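Local coordinates for octenoyl-CoA reductase/carboxylase (Streptomyces sp., PDB 4A0S), which catalyses the NADPH-dependent reductive carboxylation of 2-octenoyl-CoA, supplying an unusual extender unit for polyketide biosynthesis, at residues Asp34-Met37 against Phe38-Val41; Val317-Gly320 against Leu321-Val325; Phe345-Arg348 against Tyr349-Lys353. All blocks are in the same frame, centred on the assembly; numbering follows the deposited sequence.

Contact 1 of 3, residues Asp34-Met37 against Phe38-Val41; sequences DADM and FKGV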
loop_
_atom_site.group_PDB
_atom_site.type_symbol
_atom_site.label_atom_id
_atom_site.label_comp_id
_atom_site.label_asym_id
_atom_site.label_seq_id
_atom_site.Cartn_x
_atom_site.Cartn_y
_atom_site.Cartn_z
ATOM N N ASP A 34 28.245 -10.780 35.026
ATOM C CA ASP A 34 29.234 -10.937 33.940
ATOM C C ASP A 34 29.142 -9.890 32.831
ATOM O O ASP A 34 29.910 -9.939 31.863
ATOM C CB ASP A 34 29.121 -12.325 33.302
ATOM C CG ASP A 34 29.386 -13.455 34.286
ATOM O OD1 ASP A 34 30.080 -13.221 35.307
ATOM O OD2 ASP A 34 28.894 -14.583 34.032
ATOM N N ALA A 35 28.228 -8.940 32.966
ATOM C CA ALA A 35 27.924 -8.036 31.861
ATOM C C ALA A 35 29.146 -7.291 31.306
ATOM O O ALA A 35 29.230 -7.053 30.101
ATOM C CB ALA A 35 26.815 -7.075 32.244
ATOM N N ASP A 36 30.099 -6.961 32.172
ATOM C CA ASP A 36 31.278 -6.178 31.762
ATOM C C ASP A 36 32.529 -7.016 31.544
ATOM O O ASP A 36 33.611 -6.465 31.401
ATOM C CB ASP A 36 31.590 -5.075 32.786
ATOM C CG ASP A 36 30.391 -4.189 33.075
ATOM O OD1 ASP A 36 29.745 -3.699 32.111
ATOM O OD2 ASP A 36 30.091 -3.993 34.274
ATOM N N MET A 37 32.381 -8.340 31.503
ATOM C CA MET A 37 33.548 -9.242 31.455
ATOM C C MET A 37 34.331 -9.185 30.147
ATOM O O MET A 37 35.451 -9.690 30.074
ATOM C CB MET A 37 33.120 -10.678 31.707
ATOM C CG MET A 37 32.381 -11.269 30.536
ATOM S SD MET A 37 31.880 -12.941 30.845
ATOM C CE MET A 37 33.464 -13.777 30.750
ATOM N N PHE A 38 33.721 -8.606 29.115
ATOM C CA PHE A 38 34.370 -8.455 27.820
ATOM C C PHE A 38 34.862 -7.033 27.573
ATOM O O PHE A 38 35.264 -6.693 26.446
ATOM C CB PHE A 38 33.446 -8.894 26.679
ATOM C CG PHE A 38 33.069 -10.349 26.725
ATOM C CD1 PHE A 38 34.049 -11.343 26.702
ATOM C CD2 PHE A 38 31.730 -10.724 26.782
ATOM C CE1 PHE A 38 33.699 -12.695 26.746
ATOM C CE2 PHE A 38 31.364 -12.072 26.829
ATOM C CZ PHE A 38 32.345 -13.059 26.807
ATOM N N LYS A 39 34.852 -6.203 28.608
ATOM C CA LYS A 39 35.398 -4.869 28.469
ATOM C C LYS A 39 36.798 -5.000 27.872
ATOM O O LYS A 39 37.644 -5.721 28.400
ATOM C CB LYS A 39 35.432 -4.147 29.816
ATOM C CG LYS A 39 35.975 -2.720 29.754
ATOM C CD LYS A 39 34.922 -1.701 29.318
ATOM C CE LYS A 39 34.452 -0.847 30.496
ATOM N NZ LYS A 39 33.312 -1.460 31.237
ATOM N N GLY A 40 37.008 -4.331 26.740
ATOM C CA GLY A 40 38.275 -4.375 26.016
ATOM C C GLY A 40 38.751 -5.776 25.690
ATOM O O GLY A 40 39.939 -6.083 25.838
ATOM N N VAL A 41 37.821 -6.626 25.261
ATOM C CA VAL A 41 38.128 -7.983 24.800
ATOM C C VAL A 41 37.742 -8.071 23.327
ATOM O O VAL A 41 36.625 -7.703 22.963
ATOM C CB VAL A 41 37.398 -9.041 25.664
ATOM C CG1 VAL A 41 37.423 -10.432 25.019
ATOM C CG2 VAL A 41 38.005 -9.075 27.069
HETATM O O HOH W 1 31.097 -7.201 28.356
#
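Met-37 lies alongside Phe-38, its side chain laid over one face of the neighbouring ring. CG sits almost directly above the middle of that ring, 3.8 Å from the centroid of Phe-38 and 9° off the normal, which makes a CH-pi contact. The sulfur follows as a Met-aromatic contact, SD standing 4.3 Å from the same centroid. Met-37 has its CG between the backbone N and the carbonyl carbon (chi1 73°), which starts the chain over the ring, and the bend at chi3 keeps CE near the rim. A flexible, polarisable thioether suits this place because it can follow a flat aromatic surface.

Around this apolar patch the backbone is wound into three successive turns. Lys-39 N donates to Asp-36 O at 3.1 Å, closing a type I turn. A water ties the chain again, giving a hydrogen to Ala-35 O at 2.6 Å and accepting one from Phe-38 N at 3.1 Å. In the type II turn that follows, Gly-40 takes a positive phi of 54°, easily reached by a residue without a side chain.

The other side is loose. Asp-36 and Lys-39 are exposed, and their charged atoms OD1 and NZ stay 4.3 Å apart, too far for a salt bridge, so any attraction there is probably diffuse. These polar residues suit a surface loop, and the side chain of Asp-36 is about 5 Å from a bound octanoyl-CoA.

The turns belong to the loop between strand 24-31 and helix 46-49. Met-37 and Phe-38 both pack on Ser-49 of that helix, Met-37 also touches Phe-84, and Asp-34 forms a salt bridge with Arg-51 just beyond it.

Contact 2 of 3, residues Val317-Gly320 against Leu321-Val325; sequences VTFG and LSVIV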
loop_
_atom_site.group_PDB
_atom_site.type_symbol
_atom_site.label_atom_id
_atom_site.label_comp_id
_atom_site.label_asym_id
_atom_site.label_seq_id
_atom_site.Cartn_x
_atom_site.Cartn_y
_atom_site.Cartn_z
ATOM N N VAL A 317 29.215 -2.722 6.327
ATOM C CA VAL A 317 30.151 -3.123 5.284
ATOM C C VAL A 317 29.471 -3.193 3.920
ATOM O O VAL A 317 30.041 -2.784 2.915
ATOM C CB VAL A 317 30.813 -4.465 5.647
ATOM C CG1 VAL A 317 31.491 -5.078 4.444
ATOM C CG2 VAL A 317 31.825 -4.249 6.751
ATOM N N THR A 318 28.244 -3.699 3.906
ATOM C CA THR A 318 27.519 -3.954 2.664
ATOM C C THR A 318 26.461 -2.908 2.372
ATOM O O THR A 318 25.949 -2.831 1.253
ATOM C CB THR A 318 26.809 -5.316 2.718
ATOM O OG1 THR A 318 25.955 -5.356 3.864
ATOM C CG2 THR A 318 27.828 -6.431 2.821
ATOM N N PHE A 319 26.097 -2.123 3.376
ATOM C CA PHE A 319 24.890 -1.323 3.235
ATOM C C PHE A 319 24.991 -0.267 2.149
ATOM O O PHE A 319 24.036 -0.051 1.425
ATOM C CB PHE A 319 24.477 -0.685 4.547
ATOM C CG PHE A 319 23.144 -0.019 4.477
ATOM C CD1 PHE A 319 21.989 -0.751 4.663
ATOM C CD2 PHE A 319 23.043 1.333 4.189
ATOM C CE1 PHE A 319 20.745 -0.151 4.590
ATOM C CE2 PHE A 319 21.787 1.940 4.103
ATOM C CZ PHE A 319 20.650 1.191 4.295
ATOM N N GLY A 320 26.138 0.399 2.060
ATOM C CA GLY A 320 26.376 1.401 1.036
ATOM C C GLY A 320 26.240 0.764 -0.321
ATOM O O GLY A 320 25.684 1.355 -1.239
ATOM N N LEU A 321 26.735 -0.465 -0.437
ATOM C CA LEU A 321 26.583 -1.243 -1.664
ATOM C C LEU A 321 25.104 -1.516 -1.933
ATOM O O LEU A 321 24.632 -1.321 -3.045
ATOM C CB LEU A 321 27.349 -2.558 -1.553
ATOM C CG LEU A 321 28.837 -2.396 -1.230
ATOM C CD1 LEU A 321 29.423 -3.709 -0.713
ATOM C CD2 LEU A 321 29.539 -1.939 -2.475
ATOM N N SER A 322 24.387 -1.941 -0.891
ATOM C CA SER A 322 22.971 -2.308 -0.992
ATOM C C SER A 322 22.161 -1.157 -1.559
ATOM O O SER A 322 21.324 -1.364 -2.441
ATOM C CB SER A 322 22.426 -2.724 0.366
ATOM O OG SER A 322 23.043 -3.924 0.772
ATOM N N VAL A 323 22.443 0.053 -1.078
ATOM C CA VAL A 323 21.795 1.258 -1.587
ATOM C C VAL A 323 22.122 1.494 -3.061
ATOM O O VAL A 323 21.253 1.855 -3.853
ATOM C CB VAL A 323 22.159 2.513 -0.748
ATOM C CG1 VAL A 323 21.640 3.755 -1.412
ATOM C CG2 VAL A 323 21.547 2.405 0.618
ATOM N N ILE A 324 23.368 1.267 -3.435
ATOM C CA ILE A 324 23.778 1.540 -4.810
ATOM C C ILE A 324 23.190 0.523 -5.779
ATOM O O ILE A 324 22.678 0.882 -6.846
ATOM C CB ILE A 324 25.313 1.584 -4.935
ATOM C CG1 ILE A 324 25.839 2.820 -4.193
ATOM C CG2 ILE A 324 25.728 1.620 -6.423
ATOM C CD1 ILE A 324 27.299 2.760 -3.877
ATOM N N VAL A 325 23.236 -0.741 -5.371
ATOM C CA VAL A 325 22.899 -1.858 -6.247
ATOM C C VAL A 325 21.406 -1.989 -6.549
ATOM O O VAL A 325 21.034 -2.426 -7.624
ATOM C CB VAL A 325 23.469 -3.167 -5.687
ATOM C CG1 VAL A 325 22.599 -3.712 -4.552
ATOM C CG2 VAL A 325 23.653 -4.167 -6.768
#
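Leu-321 reaches back along its helix to the carbonyls of the preceding turn: its CB is 3.1 Å from Thr-318 O, while CD1 comes to 3.8 Å from Val-317 O. Its side chain also touches Thr-291 of helix 285-303, a fitting place for a bulky apolar residue. Ser-322 N donates to Thr-318 O at 2.8 Å. With OG anti to its carbonyl carbon (chi1 -67°), the small hydroxyl reaches Glu-312 on strand 309-312. Val-323 N bonds to Phe-319 O at 3.0 Å, and its CG2 meets CE2 of the Phe-319 ring at 3.5 Å; a compact beta-branched residue fits beside the ring. Ile-324 N bonds to Gly-320 O at 3.2 Å, and CG1 folds close to that same oxygen. Val-325 is bonded through N to Leu-321 O, and its side chain touches Val-310 and helix 285-303.

This is the helix of a Rossmann-type beta-alpha-beta unit, with regular i to i+4 bonds. Its two hydroxyls, Thr-318 OG1 and Ser-322 OG, one turn apart, converge on a single carboxylate oxygen, Glu-312 OE2, and both hydrogen-bond to it, which probably favours the anionic form.

Contact 3 of 3, residues Phe345-Arg348 against Tyr349-Lys353; sequences FDNR and YLWMK. With CO8 (octanoyl-coenzyme A), chain L.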
loop_
_atom_site.group_PDB
_atom_site.type_symbol
_atom_site.label_atom_id
_atom_site.label_comp_id
_atom_site.label_asym_id
_atom_site.label_seq_id
_atom_site.Cartn_x
_atom_site.Cartn_y
_atom_site.Cartn_z
ATOM N N PHE A 345 25.963 5.559 3.591
ATOM C CA PHE A 345 25.526 5.346 2.245
ATOM C C PHE A 345 25.462 6.690 1.551
ATOM O O PHE A 345 25.387 7.745 2.193
ATOM C CB PHE A 345 24.164 4.630 2.207
ATOM C CG PHE A 345 23.011 5.488 2.642
ATOM C CD1 PHE A 345 22.698 5.620 3.990
ATOM C CD2 PHE A 345 22.253 6.183 1.707
ATOM C CE1 PHE A 345 21.627 6.430 4.408
ATOM C CE2 PHE A 345 21.182 6.990 2.109
ATOM C CZ PHE A 345 20.873 7.116 3.460
ATOM N N ASP A 346 25.493 6.627 0.231
ATOM C CA ASP A 346 25.398 7.798 -0.601
ATOM C C ASP A 346 23.910 8.022 -0.874
ATOM O O ASP A 346 23.255 7.222 -1.543
ATOM C CB ASP A 346 26.187 7.553 -1.887
ATOM C CG ASP A 346 26.287 8.781 -2.768
ATOM O OD1 ASP A 346 25.374 9.630 -2.768
ATOM O OD2 ASP A 346 27.300 8.880 -3.484
ATOM N N ASN A 347 23.386 9.107 -0.332
ATOM C CA ASN A 347 21.958 9.374 -0.422
ATOM C C ASN A 347 21.511 9.723 -1.823
ATOM O O ASN A 347 20.333 9.611 -2.142
ATOM C CB ASN A 347 21.529 10.473 0.547
ATOM C CG ASN A 347 20.008 10.538 0.709
ATOM O OD1 ASN A 347 19.338 9.509 0.867
ATOM N ND2 ASN A 347 19.463 11.741 0.658
ATOM N N ARG A 348 22.444 10.132 -2.666
ATOM C CA ARG A 348 22.098 10.397 -4.054
ATOM C C ARG A 348 21.459 9.170 -4.690
ATOM O O ARG A 348 20.452 9.276 -5.375
ATOM C CB ARG A 348 23.307 10.858 -4.857
ATOM C CG ARG A 348 23.721 12.268 -4.499
ATOM C CD ARG A 348 25.021 12.618 -5.165
ATOM N NE ARG A 348 25.998 11.540 -5.008
ATOM C CZ ARG A 348 27.104 11.417 -5.738
ATOM N NH1 ARG A 348 27.384 12.309 -6.679
ATOM N NH2 ARG A 348 27.927 10.395 -5.529
ATOM N N TYR A 349 22.022 8.003 -4.421
ATOM C CA TYR A 349 21.456 6.775 -4.957
ATOM C C TYR A 349 20.083 6.512 -4.374
ATOM O O TYR A 349 19.214 5.966 -5.047
ATOM C CB TYR A 349 22.424 5.607 -4.771
ATOM C CG TYR A 349 23.655 5.827 -5.607
ATOM C CD1 TYR A 349 23.681 5.463 -6.945
ATOM C CD2 TYR A 349 24.777 6.471 -5.072
ATOM C CE1 TYR A 349 24.807 5.699 -7.733
ATOM C CE2 TYR A 349 25.899 6.713 -5.841
ATOM C CZ TYR A 349 25.911 6.322 -7.172
ATOM O OH TYR A 349 27.023 6.560 -7.934
ATOM N N LEU A 350 19.862 6.954 -3.147
ATOM C CA LEU A 350 18.574 6.724 -2.535
ATOM C C LEU A 350 17.485 7.628 -3.113
ATOM O O LEU A 350 16.471 7.137 -3.610
ATOM C CB LEU A 350 18.646 6.899 -1.028
ATOM C CG LEU A 350 17.418 6.282 -0.370
ATOM C CD1 LEU A 350 17.584 4.762 -0.355
ATOM C CD2 LEU A 350 17.323 6.800 1.017
ATOM N N TRP A 351 17.678 8.941 -3.042
ATOM C CA TRP A 351 16.608 9.844 -3.458
ATOM C C TRP A 351 16.528 9.994 -4.973
ATOM O O TRP A 351 15.439 9.997 -5.536
ATOM C CB TRP A 351 16.711 11.206 -2.772
ATOM C CG TRP A 351 17.331 12.291 -3.615
ATOM C CD1 TRP A 351 16.775 12.910 -4.712
ATOM C CD2 TRP A 351 18.609 12.891 -3.427
ATOM N NE1 TRP A 351 17.642 13.841 -5.220
ATOM C CE2 TRP A 351 18.771 13.859 -4.447
ATOM C CE3 TRP A 351 19.635 12.717 -2.489
ATOM C CZ2 TRP A 351 19.919 14.641 -4.555
ATOM C CZ3 TRP A 351 20.770 13.505 -2.596
ATOM C CH2 TRP A 351 20.906 14.449 -3.626
ATOM N N MET A 352 17.675 10.101 -5.637
ATOM C CA MET A 352 17.660 10.325 -7.084
ATOM C C MET A 352 17.018 9.158 -7.814
ATOM O O MET A 352 16.380 9.324 -8.845
ATOM C CB MET A 352 19.070 10.531 -7.619
ATOM C CG MET A 352 19.632 11.896 -7.362
ATOM S SD MET A 352 18.840 13.139 -8.414
ATOM C CE MET A 352 19.467 12.749 -10.056
ATOM N N LYS A 353 17.199 7.971 -7.274
ATOM C CA LYS A 353 16.646 6.792 -7.905
ATOM C C LYS A 353 15.421 6.286 -7.152
ATOM O O LYS A 353 14.911 5.204 -7.426
ATOM C CB LYS A 353 17.754 5.762 -8.100
ATOM C CG LYS A 353 18.601 6.162 -9.316
ATOM C CD LYS A 353 20.049 5.757 -9.210
ATOM C CE LYS A 353 20.833 6.308 -10.388
ATOM N NZ LYS A 353 22.280 6.402 -10.061
HETATM N N1A CO8 L . 33.783 17.002 -15.266
HETATM C C2A CO8 L . 33.342 16.195 -16.228
HETATM N N3A CO8 L . 32.757 15.033 -15.947
HETATM C C4A CO8 L . 32.597 14.639 -14.668
HETATM C C5A CO8 L . 33.048 15.458 -13.639
HETATM C C6A CO8 L . 33.657 16.669 -13.967
HETATM N N6A CO8 L . 34.102 17.490 -13.016
HETATM N N7A CO8 L . 32.774 14.847 -12.488
HETATM C C8A CO8 L . 32.175 13.692 -12.777
HETATM N N9A CO8 L . 32.070 13.552 -14.106
HETATM C C1B CO8 L . 31.436 12.391 -14.832
HETATM C C2B CO8 L . 32.206 11.062 -14.798
HETATM O O2B CO8 L . 32.119 10.429 -16.084
HETATM C C3B CO8 L . 31.457 10.245 -13.742
HETATM O O3B CO8 L . 31.476 8.851 -14.063
HETATM P P3B CO8 L . 32.185 7.786 -13.073
HETATM O O7A CO8 L . 33.700 8.336 -12.887
HETATM O O8A CO8 L . 31.454 7.950 -11.637
HETATM O O9A CO8 L . 32.104 6.408 -13.615
HETATM C C4B CO8 L . 30.029 10.734 -13.897
HETATM O O4B CO8 L . 30.156 12.155 -14.153
HETATM C C5B CO8 L . 29.222 10.419 -12.614
HETATM O O5B CO8 L . 27.801 10.642 -12.796
HETATM P P1A CO8 L . 26.827 9.549 -13.539
HETATM O O1A CO8 L . 25.309 10.110 -13.337
HETATM O O2A CO8 L . 27.176 9.342 -14.970
HETATM O O3A CO8 L . 26.938 8.129 -12.720
HETATM P P2A CO8 L . 25.778 7.530 -11.730
HETATM O O4A CO8 L . 26.547 6.395 -10.885
HETATM O O5A CO8 L . 24.539 7.008 -12.392
HETATM O O6A CO8 L . 25.451 8.687 -10.650
HETATM C CBP CO8 L . 24.071 10.205 -9.341
HETATM C CCP CO8 L . 24.109 8.949 -10.215
HETATM C CDP CO8 L . 24.926 9.928 -8.094
HETATM C CEP CO8 L . 22.608 10.452 -8.942
HETATM C CAP CO8 L . 24.658 11.387 -10.167
HETATM O OAP CO8 L . 24.013 11.464 -11.454
HETATM C C9P CO8 L . 24.464 12.736 -9.469
HETATM O O9P CO8 L . 25.117 13.050 -8.466
HETATM N N8P CO8 L . 23.529 13.487 -10.053
HETATM C C7P CO8 L . 23.113 14.793 -9.552
HETATM C C6P CO8 L . 22.300 14.569 -8.274
HETATM C C5P CO8 L . 22.455 15.794 -7.378
HETATM O O5P CO8 L . 23.406 15.899 -6.601
HETATM N N4P CO8 L . 21.524 16.733 -7.540
HETATM C C3P CO8 L . 20.401 16.594 -8.481
HETATM C C2P CO8 L . 19.391 17.681 -8.163
HETATM S S1P CO8 L . 18.300 17.254 -6.745
HETATM C "C1'" CO8 L . 17.134 18.472 -7.088
HETATM O "O1'" CO8 L . 17.353 19.631 -6.720
HETATM C "C2'" CO8 L . 16.014 18.104 -7.829
HETATM C "C3'" CO8 L . 15.017 19.016 -8.159
HETATM C "C4'" CO8 L . 13.853 18.657 -8.852
HETATM C "C5'" CO8 L . 13.797 17.221 -9.385
HETATM C "C6'" CO8 L . 12.618 17.061 -10.362
HETATM C "C7'" CO8 L . 12.809 15.742 -11.093
HETATM C "C8'" CO8 L . 11.618 15.479 -11.998
HETATM O O HOH W 2 29.088 8.552 -7.946
#
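An unusual chi1 of 100°, away from the staggered positions, swings the indole of Trp-351 back to Arg-348, whose CA lies over its six-membered ring at 4.1 Å from the centroid in a CH-pi contact. Arg-348 in turn bends at chi3 (-46°), and Asp-346 holds its CG anti to the backbone N (chi1 -173°); together these bring guanidinium and carboxylate nearly coplanar.

The grip is side-on. Arg-348 NE meets Asp-346 OD1 at 3.0 Å and Arg-348 NH2 meets OD2 at 2.6 Å, each oxygen offering its syn lone pair. OD1 also accepts Arg-348 N, from its anti side, at 3.0 Å. Asp-346 is thus both the N-cap of helix 347-352 and the second-shell residue that fixes the orientation of the guanidinium. Its OD2 rests at the edge of the Tyr-349 ring, 3.5 Å from CE2, with carboxylate and ring almost perpendicular.

Asn-347 points into the subunit interface, ND2 bonded to Ser-337 and Thr-334 of the second subunit. Its buried OD1, 3.3 Å from Leu-350 CB, finds no hydrogen-bonding partner in the model.

The other flank of the helix receives octanoyl-CoA. The pantetheine methyl CDP sits over the guanidinium centre and over a Tyr-349 face near its rim. Tyr-349 OH donates to phosphate oxygen O4A at 3.0 Å, Arg-348 NH1 makes a weak bond to O9P at 3.0 Å, and Lys-353 NZ reaches O5A weakly. Met-352 lines the pantetheine, and Trp-351, its indole edge facing S1P, also touches NADP.

This implies a division of labour: flat and apolar groups line the pantetheine arm, Tyr-349 and, more weakly, Lys-353 bind the diphosphate, and Arg-348 bonds the pantetheine weakly. Pairing with Asp-346 probably keeps Arg-348 charged and fixed in place.

Contacts 2 and 3 form one unit, their centres about 11 Å apart. Val-323 CG2 packs on Phe-345 CB at 3.8 Å, and Ile-324 CG1 on Tyr-349 CD2 at 3.9 Å, so helix 316-325 backs the helix that carries the CoA-binding side chains. Phe-319 also meets Phe-345 of the second subunit edge-to-face. Contact 1 stands apart: its nearest atoms are about 17 Å from contact 2 and about 26 Å from contact 3. The octanoyl-CoA near Asp-36 is a different molecule from the one at residues 345-353; Arg-286 and Arg-293 of the same chain and His-91 of the second subunit also hydrogen-bond to this latter ligand.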